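Local atomic coordinates of aldehyde dehydrogenase (Burkholderia vietnamiensis, PDB entry 5KF0), a protein that probably oxidises aldehydes to carboxylic acids with a nicotinamide cofactor, as in other members of the aldehyde dehydrogenase family, and binds NADPH. Residues Phe413-Val419 against Leu434-Gly438; Gly260-Val266 against Val296-His302; Arg73-Leu77 against Ala173-Gly179; Thr116-Ala120 against Ala169-Pro174; Ala25-Val31 against Thr41-Leu45. All blocks are in the same frame, centred on the assembly; numbering follows the deposited sequence. Where two conformers were deposited one is given.

Interaction 1: residues Phe413-Val419 against Leu434-Gly438; sequences FGLQAGV and LEVGG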
# COMPACT_ATOMS: atom_id res chain seq x y z
N PHE A 413 -23.45 -21.01 7.23
CA PHE A 413 -23.24 -19.65 6.76
C PHE A 413 -22.10 -18.98 7.52
O PHE A 413 -21.54 -19.54 8.46
CB PHE A 413 -24.55 -18.86 6.90
CG PHE A 413 -25.68 -19.47 6.14
CD1 PHE A 413 -25.66 -19.50 4.75
CD2 PHE A 413 -26.77 -20.05 6.80
CE1 PHE A 413 -26.70 -20.08 4.02
CE2 PHE A 413 -27.82 -20.63 6.08
CZ PHE A 413 -27.77 -20.64 4.68
N GLY A 414 -21.73 -17.80 7.04
CA GLY A 414 -20.63 -17.06 7.63
C GLY A 414 -20.49 -15.67 7.04
O GLY A 414 -19.46 -15.34 6.45
N LEU A 415 -21.51 -14.83 7.22
CA LEU A 415 -21.45 -13.49 6.63
C LEU A 415 -20.87 -12.51 7.65
O LEU A 415 -19.71 -12.11 7.51
CB LEU A 415 -22.83 -13.06 6.12
CG LEU A 415 -22.78 -12.21 4.83
CD1 LEU A 415 -24.18 -11.99 4.25
CD2 LEU A 415 -22.09 -10.88 5.07
N GLN A 416 -21.64 -12.12 8.67
CA GLN A 416 -21.07 -11.34 9.77
C GLN A 416 -21.59 -11.89 11.10
O GLN A 416 -22.63 -12.54 11.17
CB GLN A 416 -21.38 -9.83 9.64
CG GLN A 416 -20.70 -9.26 8.38
CD GLN A 416 -20.58 -7.74 8.29
OE1 GLN A 416 -19.76 -7.24 7.51
NE2 GLN A 416 -21.40 -7.00 9.04
N ALA A 417 -20.83 -11.60 12.16
CA ALA A 417 -21.22 -11.87 13.54
C ALA A 417 -20.88 -10.64 14.37
O ALA A 417 -19.99 -9.87 14.01
CB ALA A 417 -20.48 -13.10 14.12
N GLY A 418 -21.60 -10.47 15.48
CA GLY A 418 -21.34 -9.36 16.39
C GLY A 418 -21.04 -9.87 17.79
O GLY A 418 -21.57 -10.90 18.23
N VAL A 419 -20.18 -9.14 18.50
CA VAL A 419 -19.81 -9.48 19.87
C VAL A 419 -19.82 -8.21 20.71
O VAL A 419 -18.98 -7.32 20.50
CB VAL A 419 -18.43 -10.15 19.98
CG1 VAL A 419 -18.20 -10.61 21.43
CG2 VAL A 419 -18.29 -11.32 19.01
N LEU A 434 -14.05 -16.89 14.60
CA LEU A 434 -15.35 -16.81 13.94
C LEU A 434 -15.14 -16.88 12.43
O LEU A 434 -14.49 -16.00 11.85
CB LEU A 434 -16.09 -15.54 14.33
CG LEU A 434 -16.59 -15.56 15.78
CD1 LEU A 434 -17.30 -14.23 16.09
CD2 LEU A 434 -17.52 -16.75 16.04
N GLU A 435 -15.71 -17.91 11.79
CA GLU A 435 -15.53 -18.11 10.35
C GLU A 435 -16.61 -17.31 9.62
O GLU A 435 -17.63 -17.82 9.15
CB GLU A 435 -15.57 -19.59 9.98
CG GLU A 435 -15.09 -19.78 8.54
CD GLU A 435 -14.91 -21.23 8.12
OE1 GLU A 435 -15.23 -22.15 8.91
OE2 GLU A 435 -14.45 -21.44 6.98
N VAL A 436 -16.35 -16.00 9.53
CA VAL A 436 -17.25 -15.03 8.92
C VAL A 436 -16.41 -14.06 8.10
O VAL A 436 -15.19 -13.94 8.28
CB VAL A 436 -18.08 -14.26 9.97
CG1 VAL A 436 -19.02 -15.19 10.72
CG2 VAL A 436 -17.15 -13.57 10.96
N GLY A 437 -17.08 -13.35 7.20
CA GLY A 437 -16.41 -12.27 6.50
C GLY A 437 -16.02 -11.14 7.44
O GLY A 437 -14.90 -10.62 7.37
N GLY A 438 -16.92 -10.76 8.33
CA GLY A 438 -16.67 -9.64 9.22
C GLY A 438 -17.18 -9.88 10.63
O GLY A 438 -18.29 -10.40 10.82
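This is a buried parallel backbone pairing, at the point where a beta-alpha-beta unit of the mixed sheet closes: strand 416-420 leads through helix 424-433 to strand 438-441, and residues 434-438 are the return from that helix. Leu434 is the first residue to leave helical geometry, and Glu435 then sits at the centre of an inverse gamma turn that redirects the chain toward the sheet. Gly437 N donates to Gly414 O at 3.2 Å and, weakly, to Leu415 O at 2.9 Å; Gly438 N shares that second acceptor, Leu415 O, at 3.2 Å. Glycines suit this crowded approach. A beta carbon on Gly414 would clash with Glu435 O, and one on Gly438 with Gln416 OE1. Gln416, the bridge partner of Gly438, sends its amide NE2 to the carbonyl of Pro445. Beside the backbone bonds, the apolar side chains of Ala417, Val419, Leu434 and Val436 form a small cluster, with Ala417 CB 3.9 Å from Leu434 CD1; helix 401-409 packs against it. Leu415 points away from 434-438 and touches the bound NADPH, while Gly438 also pairs with a strand of a second subunit, so the sheet continues across the interface. The bridge of Gln416 with Gly438 is completed by Ala417 N donating to Gly438 O at 3.1 Å.

Interaction 2: residues Gly260-Val266 against Val296-His302; sequences GNAAAIV and VQRILVH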
# COMPACT_ATOMS: atom_id res chain seq x y z
N GLY A 260 -27.40 -15.50 5.28
CA GLY A 260 -26.92 -16.23 6.45
C GLY A 260 -27.91 -16.10 7.60
O GLY A 260 -28.98 -15.50 7.47
N ASN A 261 -27.53 -16.68 8.74
CA ASN A 261 -28.33 -16.63 9.96
C ASN A 261 -27.49 -15.96 11.06
O ASN A 261 -27.08 -16.60 12.03
CB ASN A 261 -28.81 -18.06 10.39
CG ASN A 261 -27.65 -19.02 10.63
OD1 ASN A 261 -26.52 -18.80 10.19
ND2 ASN A 261 -27.95 -20.11 11.35
N ALA A 262 -27.27 -14.65 10.91
CA ALA A 262 -26.24 -13.96 11.68
C ALA A 262 -26.53 -13.99 13.18
O ALA A 262 -27.68 -13.88 13.62
CB ALA A 262 -26.11 -12.51 11.21
N ALA A 263 -25.45 -14.12 13.96
CA ALA A 263 -25.51 -14.19 15.42
C ALA A 263 -24.88 -12.97 16.08
O ALA A 263 -23.91 -12.39 15.56
CB ALA A 263 -24.80 -15.45 15.94
N ALA A 264 -25.41 -12.62 17.25
CA ALA A 264 -24.79 -11.63 18.13
C ALA A 264 -24.52 -12.28 19.48
O ALA A 264 -25.41 -12.94 20.04
CB ALA A 264 -25.69 -10.41 18.32
N ILE A 265 -23.31 -12.09 20.01
CA ILE A 265 -22.92 -12.57 21.34
C ILE A 265 -22.94 -11.41 22.31
O ILE A 265 -22.39 -10.34 22.01
CB ILE A 265 -21.52 -13.21 21.31
CG1 ILE A 265 -21.53 -14.49 20.47
CG2 ILE A 265 -21.03 -13.49 22.74
CD1 ILE A 265 -20.13 -15.03 20.19
N VAL A 266 -23.55 -11.61 23.48
CA VAL A 266 -23.53 -10.63 24.57
C VAL A 266 -22.67 -11.22 25.69
O VAL A 266 -23.06 -12.20 26.34
CB VAL A 266 -24.94 -10.30 25.08
CG1 VAL A 266 -24.86 -9.26 26.20
CG2 VAL A 266 -25.82 -9.81 23.92
N VAL A 296 -30.03 -9.77 12.57
CA VAL A 296 -29.77 -10.62 13.73
C VAL A 296 -30.84 -11.70 13.81
O VAL A 296 -32.02 -11.41 14.01
CB VAL A 296 -29.72 -9.80 15.02
CG1 VAL A 296 -29.69 -10.72 16.26
CG2 VAL A 296 -28.51 -8.85 14.99
N GLN A 297 -30.41 -12.96 13.70
CA GLN A 297 -31.31 -14.10 13.83
C GLN A 297 -31.10 -14.88 15.12
O GLN A 297 -32.05 -15.44 15.65
CB GLN A 297 -31.15 -15.04 12.63
CG GLN A 297 -32.19 -16.18 12.54
CD GLN A 297 -32.07 -16.94 11.23
OE1 GLN A 297 -31.79 -16.35 10.18
NE2 GLN A 297 -32.30 -18.24 11.27
N ARG A 298 -29.87 -14.91 15.64
CA ARG A 298 -29.53 -15.69 16.81
C ARG A 298 -28.83 -14.78 17.81
O ARG A 298 -27.94 -14.02 17.43
CB ARG A 298 -28.61 -16.87 16.44
CG ARG A 298 -29.22 -17.83 15.42
CD ARG A 298 -28.26 -18.97 15.09
NE ARG A 298 -27.14 -18.52 14.26
CZ ARG A 298 -25.91 -19.00 14.33
NH1 ARG A 298 -25.59 -19.94 15.23
NH2 ARG A 298 -24.97 -18.51 13.52
N ILE A 299 -29.24 -14.86 19.07
CA ILE A 299 -28.71 -14.00 20.12
C ILE A 299 -28.21 -14.90 21.24
O ILE A 299 -29.00 -15.58 21.89
CB ILE A 299 -29.78 -13.02 20.64
CG1 ILE A 299 -30.30 -12.14 19.49
CG2 ILE A 299 -29.20 -12.18 21.77
CD1 ILE A 299 -31.54 -11.34 19.89
N LEU A 300 -26.90 -14.89 21.48
CA LEU A 300 -26.27 -15.73 22.50
C LEU A 300 -25.84 -14.84 23.65
O LEU A 300 -25.02 -13.93 23.47
CB LEU A 300 -25.07 -16.48 21.91
CG LEU A 300 -25.38 -17.45 20.77
CD1 LEU A 300 -25.29 -16.76 19.39
CD2 LEU A 300 -24.47 -18.65 20.82
N VAL A 301 -26.38 -15.09 24.84
CA VAL A 301 -26.23 -14.19 25.98
C VAL A 301 -25.60 -14.93 27.16
O VAL A 301 -26.05 -16.03 27.52
CB VAL A 301 -27.58 -13.58 26.38
CG1 VAL A 301 -27.42 -12.65 27.54
CG2 VAL A 301 -28.21 -12.87 25.17
N HIS A 302 -24.60 -14.30 27.78
CA HIS A 302 -23.96 -14.93 28.93
C HIS A 302 -24.97 -15.18 30.04
O HIS A 302 -25.81 -14.33 30.33
CB HIS A 302 -22.81 -14.08 29.47
CG HIS A 302 -21.95 -14.81 30.46
ND1 HIS A 302 -22.15 -14.74 31.82
CD2 HIS A 302 -20.91 -15.66 30.27
CE1 HIS A 302 -21.26 -15.50 32.43
NE2 HIS A 302 -20.50 -16.07 31.52
O HOH W 1 -24.27 -17.05 10.58
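Arg298 NE and NH2 both donate to Asn261 O, at 2.9 and 3.2 Å, tying a buried guanidinium to the loop that precedes strand 263-266. Its other bonds go to the carbonyls of Arg407 and Val408, on helix 401-409, and to the hydroxyl of Tyr384, so its donors are satisfied. Ala262 O accepts from both Gln297 N at 2.9 Å and Arg298 N at 3.2 Å; from there a regular parallel ladder follows, in which Ala264 N donates to Arg298 O at 2.9 Å, Leu300 N to Ala264 O at 2.8 Å and Val266 N to Leu300 O at 2.7 Å. Small Ala263 fits beneath the guanidinium and meets Leu300, CB to CD1 at 3.7 Å, on the face that also carries Ile265 and lies against helix 401-409. Ala264, Val266, Ile299 and Val301 occupy the other face, where branched residues meet helix 306-319. Two parallel neighbours joined through helix 274-286 make a classic beta-alpha-beta crossover.

Interaction 3: residues Arg73-Leu77 against Ala173-Gly179; sequences RQAVL and APALAAG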
# COMPACT_ATOMS: atom_id res chain seq x y z
N ARG A 73 -14.86 9.73 -15.51
CA ARG A 73 -15.62 8.74 -14.75
C ARG A 73 -16.07 9.32 -13.43
O ARG A 73 -17.23 9.14 -13.02
CB ARG A 73 -14.78 7.48 -14.52
CG ARG A 73 -14.38 6.74 -15.80
CD ARG A 73 -13.36 5.65 -15.49
NE ARG A 73 -12.76 5.07 -16.69
CZ ARG A 73 -11.93 4.04 -16.67
NH1 ARG A 73 -11.62 3.47 -15.52
NH2 ARG A 73 -11.41 3.56 -17.80
N GLN A 74 -15.18 10.04 -12.75
CA GLN A 74 -15.57 10.72 -11.52
C GLN A 74 -16.72 11.69 -11.75
O GLN A 74 -17.64 11.78 -10.94
CB GLN A 74 -14.36 11.45 -10.94
CG GLN A 74 -14.66 12.12 -9.60
CD GLN A 74 -13.47 12.88 -9.05
OE1 GLN A 74 -12.97 13.81 -9.68
NE2 GLN A 74 -13.01 12.49 -7.87
N ALA A 75 -16.67 12.45 -12.86
CA ALA A 75 -17.72 13.43 -13.12
C ALA A 75 -19.07 12.76 -13.30
O ALA A 75 -20.11 13.30 -12.89
CB ALA A 75 -17.37 14.27 -14.35
N VAL A 76 -19.09 11.59 -13.95
CA VAL A 76 -20.34 10.83 -14.09
C VAL A 76 -20.87 10.46 -12.72
O VAL A 76 -22.06 10.64 -12.43
CB VAL A 76 -20.11 9.58 -14.97
CG1 VAL A 76 -21.29 8.64 -14.86
CG2 VAL A 76 -19.88 10.00 -16.43
N LEU A 77 -19.99 9.95 -11.85
CA LEU A 77 -20.42 9.57 -10.51
C LEU A 77 -20.91 10.77 -9.71
O LEU A 77 -21.91 10.68 -8.98
CB LEU A 77 -19.27 8.86 -9.78
CG LEU A 77 -18.97 7.48 -10.40
CD1 LEU A 77 -17.55 7.01 -10.06
CD2 LEU A 77 -20.01 6.46 -9.97
N ALA A 173 -21.73 1.57 -9.21
CA ALA A 173 -20.79 2.66 -8.96
C ALA A 173 -19.34 2.21 -9.16
O ALA A 173 -18.58 2.94 -9.82
CB ALA A 173 -21.02 3.25 -7.57
N PRO A 174 -18.90 1.06 -8.65
CA PRO A 174 -17.52 0.62 -8.95
C PRO A 174 -17.31 0.30 -10.41
O PRO A 174 -16.20 0.52 -10.93
CB PRO A 174 -17.33 -0.62 -8.08
CG PRO A 174 -18.55 -0.77 -7.25
CD PRO A 174 -19.60 0.17 -7.70
N ALA A 175 -18.33 -0.22 -11.10
CA ALA A 175 -18.17 -0.48 -12.53
C ALA A 175 -17.85 0.80 -13.28
O ALA A 175 -16.98 0.81 -14.15
CB ALA A 175 -19.44 -1.13 -13.09
N LEU A 176 -18.56 1.89 -12.95
CA LEU A 176 -18.27 3.17 -13.60
C LEU A 176 -16.89 3.68 -13.23
O LEU A 176 -16.15 4.18 -14.10
CB LEU A 176 -19.34 4.20 -13.21
CG LEU A 176 -20.75 3.87 -13.71
CD1 LEU A 176 -21.79 4.71 -12.97
CD2 LEU A 176 -20.85 4.11 -15.21
N ALA A 177 -16.51 3.54 -11.95
CA ALA A 177 -15.17 3.95 -11.52
C ALA A 177 -14.10 3.16 -12.26
O ALA A 177 -13.05 3.71 -12.63
CB ALA A 177 -15.02 3.75 -10.01
N ALA A 178 -14.34 1.86 -12.46
CA ALA A 178 -13.35 0.98 -13.08
C ALA A 178 -13.34 1.07 -14.60
O ALA A 178 -12.36 0.65 -15.22
CB ALA A 178 -13.60 -0.47 -12.69
N GLY A 179 -14.41 1.59 -15.20
CA GLY A 179 -14.48 1.69 -16.65
C GLY A 179 -15.08 0.50 -17.35
O GLY A 179 -14.75 0.25 -18.52
O HOH W 2 -11.10 5.50 -13.03
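Leu77 lays its two methyl groups over helix 164-178, CD2 lying 3.9 Å from Leu176 CD1 and 4.1 Å from Ala173 CB, while CD1 is 4.1 Å from Ala177 CB. This is the packing of two nearly antiparallel helices, 70-86 and 164-178, whose short segments run at 154° with axes 9.0 Å apart. Alanines at 173 and 177, one turn apart, keep that surface low enough for a bulky leucine to settle on it. Val76 adds a looser touch to Leu176, and Leu201 of helix 192-202 packs against both. Ala120 of helix 103-123 in turn meets Leu77 and Ala173.

Toward the C-terminal end of helix 164-178 the chemistry becomes polar. Arg73, in an extended conformation, reaches the last turn, where carbonyls lack a next turn to bond, and so a long cationic side chain suits the place. Gly179, with positive phi, ends the helix as the C-prime residue of a Schellman motif; a side chain there would be jammed against the preceding carbonyl and would strike Arg73 NH2. Arg73 NH1 donates to Ala177 O at 3.2 Å, and the same carbonyl, Ala177 O, accepts from water 2 at 2.7 Å.

Interaction 4: residues Thr116-Ala120 against Ala169-Pro174; sequences TFRVA and AHKVAP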
# COMPACT_ATOMS: atom_id res chain seq x y z
N THR A 116 -22.49 5.47 -1.17
CA THR A 116 -21.79 4.49 -1.99
C THR A 116 -21.26 5.12 -3.28
O THR A 116 -20.10 4.89 -3.66
CB THR A 116 -22.72 3.31 -2.28
OG1 THR A 116 -23.08 2.69 -1.04
CG2 THR A 116 -22.06 2.27 -3.20
N PHE A 117 -22.08 5.93 -3.95
CA PHE A 117 -21.58 6.63 -5.13
C PHE A 117 -20.49 7.63 -4.79
O PHE A 117 -19.57 7.84 -5.60
CB PHE A 117 -22.73 7.32 -5.87
CG PHE A 117 -23.41 6.43 -6.87
CD1 PHE A 117 -24.25 5.41 -6.45
CD2 PHE A 117 -23.20 6.61 -8.24
CE1 PHE A 117 -24.86 4.56 -7.39
CE2 PHE A 117 -23.82 5.78 -9.17
CZ PHE A 117 -24.65 4.76 -8.74
N ARG A 118 -20.56 8.27 -3.62
CA ARG A 118 -19.51 9.22 -3.26
C ARG A 118 -18.18 8.51 -3.02
O ARG A 118 -17.13 9.02 -3.42
CB ARG A 118 -19.92 10.03 -2.04
CG ARG A 118 -18.85 11.04 -1.69
CD ARG A 118 -19.32 12.11 -0.75
NE ARG A 118 -18.30 13.15 -0.70
CZ ARG A 118 -18.35 14.22 0.07
NH1 ARG A 118 -19.38 14.43 0.88
NH2 ARG A 118 -17.36 15.09 0.01
N VAL A 119 -18.20 7.34 -2.36
CA VAL A 119 -16.95 6.58 -2.21
C VAL A 119 -16.39 6.23 -3.59
O VAL A 119 -15.18 6.32 -3.83
CB VAL A 119 -17.16 5.31 -1.36
CG1 VAL A 119 -15.88 4.49 -1.30
CG2 VAL A 119 -17.62 5.65 0.03
N ALA A 120 -17.27 5.80 -4.50
CA ALA A 120 -16.81 5.46 -5.85
C ALA A 120 -16.22 6.68 -6.55
O ALA A 120 -15.22 6.55 -7.27
CB ALA A 120 -17.96 4.87 -6.66
N ALA A 169 -26.11 -0.12 -6.27
CA ALA A 169 -25.02 0.86 -6.25
C ALA A 169 -23.67 0.20 -6.02
O ALA A 169 -22.66 0.65 -6.59
CB ALA A 169 -25.27 1.92 -5.17
N HIS A 170 -23.63 -0.86 -5.21
CA HIS A 170 -22.36 -1.51 -4.94
C HIS A 170 -21.82 -2.28 -6.14
O HIS A 170 -20.68 -2.74 -6.08
CB HIS A 170 -22.50 -2.43 -3.70
CG HIS A 170 -22.23 -1.71 -2.42
ND1 HIS A 170 -20.96 -1.30 -2.05
CD2 HIS A 170 -23.06 -1.26 -1.44
CE1 HIS A 170 -21.02 -0.65 -0.90
NE2 HIS A 170 -22.29 -0.62 -0.51
N LYS A 171 -22.59 -2.40 -7.22
CA LYS A 171 -22.08 -2.92 -8.48
C LYS A 171 -21.92 -1.83 -9.53
O LYS A 171 -20.86 -1.73 -10.16
CB LYS A 171 -23.01 -4.03 -9.01
CG LYS A 171 -23.25 -5.15 -7.97
CD LYS A 171 -24.06 -6.31 -8.56
CE LYS A 171 -24.53 -7.26 -7.45
NZ LYS A 171 -23.38 -7.90 -6.73
N VAL A 172 -22.95 -0.99 -9.69
CA VAL A 172 -22.95 0.07 -10.71
C VAL A 172 -21.83 1.07 -10.45
O VAL A 172 -21.09 1.45 -11.37
CB VAL A 172 -24.32 0.76 -10.73
CG1 VAL A 172 -24.27 2.03 -11.59
CG2 VAL A 172 -25.39 -0.20 -11.24
N ALA A 173 -21.73 1.57 -9.21
CA ALA A 173 -20.79 2.66 -8.96
C ALA A 173 -19.34 2.21 -9.16
O ALA A 173 -18.58 2.94 -9.82
CB ALA A 173 -21.02 3.25 -7.57
N PRO A 174 -18.90 1.06 -8.65
CA PRO A 174 -17.52 0.62 -8.95
C PRO A 174 -17.31 0.30 -10.41
O PRO A 174 -16.20 0.52 -10.93
CB PRO A 174 -17.33 -0.62 -8.08
CG PRO A 174 -18.55 -0.77 -7.25
CD PRO A 174 -19.60 0.17 -7.70
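Thr116, Phe117 and Ala173 carry most of this buried contact between helices 103-123 and 164-178, whose short segments cross at -27° with axes 9.0 Å apart. Ala173 places its methyl almost exactly over the Phe117 ring: CB of Ala173 is 3.8 Å from the ring centroid of Phe117 and 2° off its normal, a well-formed CH-pi contact. The same methyl meets Ala120, CB to CB at 3.6 Å; small alanines allow the two backbones to come this near. At the ring edge, Phe117 CE1 lies 3.5 Å from Ala169 CB. Val172 adds a further apolar touch, its CG1 lying 4.0 Å from Phe117 CZ. A flat, wide side chain fills this groove well, and it also meets helix 70-86, where Phe84 stacks edge-to-face with Phe117.

Thr116 makes the second CH-pi contact, its CG2 standing 3.8 Å from the centroid of the His170 ring and 6° off the normal. Threonine serves two purposes here: its methyl rests on the imidazole face, while its hydroxyl is within hydrogen-bonding reach of two acceptors, Asn166 OD1 and Arg112 O. His170 NE2 is held by Asp450. Val172 also meets strand 182-185, so these two nearly parallel helices pack in the helical layer beside the mainly parallel sheet of what is, as in the family, the Rossmann-like cofactor-binding domain.

Interaction 5: residues Ala25-Val31 against Thr41-Leu45; sequences ANTDLEV and TRVAL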
# COMPACT_ATOMS: atom_id res chain seq x y z
N ALA A 25 -40.88 -0.46 -24.13
CA ALA A 25 -41.13 -1.62 -24.98
C ALA A 25 -42.51 -2.22 -24.71
O ALA A 25 -43.17 -2.70 -25.64
CB ALA A 25 -40.05 -2.68 -24.76
N ASN A 26 -42.94 -2.22 -23.46
CA ASN A 26 -44.22 -2.79 -23.05
C ASN A 26 -44.48 -2.31 -21.63
O ASN A 26 -43.66 -1.60 -21.03
CB ASN A 26 -44.19 -4.31 -23.13
CG ASN A 26 -43.12 -4.91 -22.26
OD1 ASN A 26 -43.20 -4.86 -21.03
ND2 ASN A 26 -42.08 -5.48 -22.88
N THR A 27 -45.63 -2.70 -21.09
CA THR A 27 -45.94 -2.46 -19.68
C THR A 27 -46.24 -3.78 -18.97
O THR A 27 -47.14 -3.86 -18.13
CB THR A 27 -47.11 -1.49 -19.53
OG1 THR A 27 -48.23 -1.97 -20.28
CG2 THR A 27 -46.73 -0.11 -20.04
N ASP A 28 -45.47 -4.82 -19.28
CA ASP A 28 -45.85 -6.16 -18.85
C ASP A 28 -45.47 -6.49 -17.41
O ASP A 28 -46.05 -7.43 -16.84
CB ASP A 28 -45.25 -7.20 -19.80
CG ASP A 28 -45.86 -7.15 -21.19
OD1 ASP A 28 -47.03 -6.71 -21.32
OD2 ASP A 28 -45.18 -7.54 -22.16
N LEU A 29 -44.54 -5.76 -16.79
CA LEU A 29 -44.12 -6.06 -15.42
C LEU A 29 -44.89 -5.17 -14.44
O LEU A 29 -44.65 -3.96 -14.36
CB LEU A 29 -42.61 -5.89 -15.25
CG LEU A 29 -42.10 -6.13 -13.82
CD1 LEU A 29 -42.53 -7.49 -13.28
CD2 LEU A 29 -40.57 -6.01 -13.75
N GLU A 30 -45.83 -5.77 -13.71
CA GLU A 30 -46.58 -5.04 -12.70
C GLU A 30 -45.78 -5.01 -11.40
O GLU A 30 -45.30 -6.05 -10.94
CB GLU A 30 -47.95 -5.68 -12.47
CG GLU A 30 -48.83 -5.67 -13.71
CD GLU A 30 -50.24 -6.15 -13.43
OE1 GLU A 30 -50.41 -7.07 -12.61
OE2 GLU A 30 -51.18 -5.60 -14.04
N VAL A 31 -45.66 -3.83 -10.80
CA VAL A 31 -44.96 -3.66 -9.53
C VAL A 31 -46.00 -3.28 -8.49
O VAL A 31 -46.66 -2.24 -8.62
CB VAL A 31 -43.86 -2.59 -9.63
CG1 VAL A 31 -43.14 -2.43 -8.29
CG2 VAL A 31 -42.88 -2.93 -10.76
N THR A 41 -47.21 0.64 -10.27
CA THR A 41 -46.69 1.11 -11.56
C THR A 41 -46.47 -0.12 -12.43
O THR A 41 -46.49 -1.25 -11.95
CB THR A 41 -45.40 1.92 -11.39
OG1 THR A 41 -45.00 2.48 -12.65
CG2 THR A 41 -44.26 1.05 -10.86
N ARG A 42 -46.26 0.12 -13.72
CA ARG A 42 -45.96 -0.94 -14.67
C ARG A 42 -44.68 -0.57 -15.40
O ARG A 42 -44.51 0.58 -15.80
CB ARG A 42 -47.13 -1.14 -15.65
CG ARG A 42 -48.39 -1.62 -14.95
CD ARG A 42 -49.53 -1.91 -15.92
NE ARG A 42 -50.65 -2.53 -15.22
CZ ARG A 42 -51.56 -1.85 -14.52
NH1 ARG A 42 -51.47 -0.53 -14.43
NH2 ARG A 42 -52.55 -2.48 -13.91
N VAL A 43 -43.78 -1.53 -15.55
CA VAL A 43 -42.50 -1.23 -16.17
C VAL A 43 -42.27 -2.18 -17.34
O VAL A 43 -42.87 -3.26 -17.43
CB VAL A 43 -41.32 -1.30 -15.16
CG1 VAL A 43 -41.71 -0.67 -13.82
CG2 VAL A 43 -40.83 -2.71 -14.99
N ALA A 44 -41.41 -1.74 -18.26
CA ALA A 44 -41.09 -2.55 -19.43
C ALA A 44 -40.28 -3.78 -19.03
O ALA A 44 -39.27 -3.67 -18.32
CB ALA A 44 -40.34 -1.71 -20.46
N LEU A 45 -40.71 -4.94 -19.52
CA LEU A 45 -40.04 -6.21 -19.25
C LEU A 45 -39.16 -6.56 -20.44
O LEU A 45 -39.65 -6.63 -21.58
CB LEU A 45 -41.09 -7.30 -19.02
CG LEU A 45 -40.58 -8.68 -18.63
CD1 LEU A 45 -39.98 -8.64 -17.21
CD2 LEU A 45 -41.70 -9.70 -18.74
O HOH W 3 -53.73 -4.97 -13.06
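Asn26, with chi1 at 59° (p), turns its carboxamide onto the backbone of Leu45: OD1 of Asn26 accepts from Leu45 N at 2.9 Å, and ND2 of Asn26 donates to Leu45 O at 3.0 Å. The same OD1 takes Asp28 N at 2.9 Å, closing an Asx turn, so one amide group both shapes its own loop and pairs like an extra strand residue; asparagine has the donor and acceptor this needs. Leu29, with chi1 t and chi2 p, turns a methyl onto Val43, CD2 of Leu29 lying 3.5 Å from CG2 of Val43, and Val31 sets CG2 4.0 Å from Val43 CG1. Their strands, 29-32 and 39-43, form an antiparallel beta hairpin on one edge of a small four-stranded sheet, with Leu29 and Val43 as a hydrogen-bonded pair. Beta-branched valines and a leucine suit this inner face, which lies against Leu195 of helix 192-202 and the loop holding Pro191. The other face carries Glu30 and Arg42, both m at chi1 and t at chi2, so that they lie side by side at the non-hydrogen-bonded pair. Their salt bridge rests on weak hydrogen bonds, Glu30 OE2 to Arg42 NE at 3.3 Å and to Arg42 NH2 at 3.4 Å. Water 3 bridges the pair, donating to Glu30 OE2 at 2.8 Å and accepting from Arg42 NH2 at 2.9 Å.

Interactions 1 and 2 belong to one sheet: strands 416-420 and 263-266 are neighbours, joined where Gly418 O lies 2.8 Å from Ile265 N, and both contacts are parallel backbone pairings. Interactions 3 and 4 also share an element, helix 164-178, and the residues Ala173 and Pro174; Leu77 of one packs on Phe117 of the other, and their centres are about 8 Å apart. Here side chains do the work, mostly apolar, with a polar fringe at the helix end in interaction 3. Those four are buried. Interaction 5 stands apart, its centre about 40 Å from that of interaction 2, and is partly exposed, combining an antiparallel ladder with a solvent-side salt bridge.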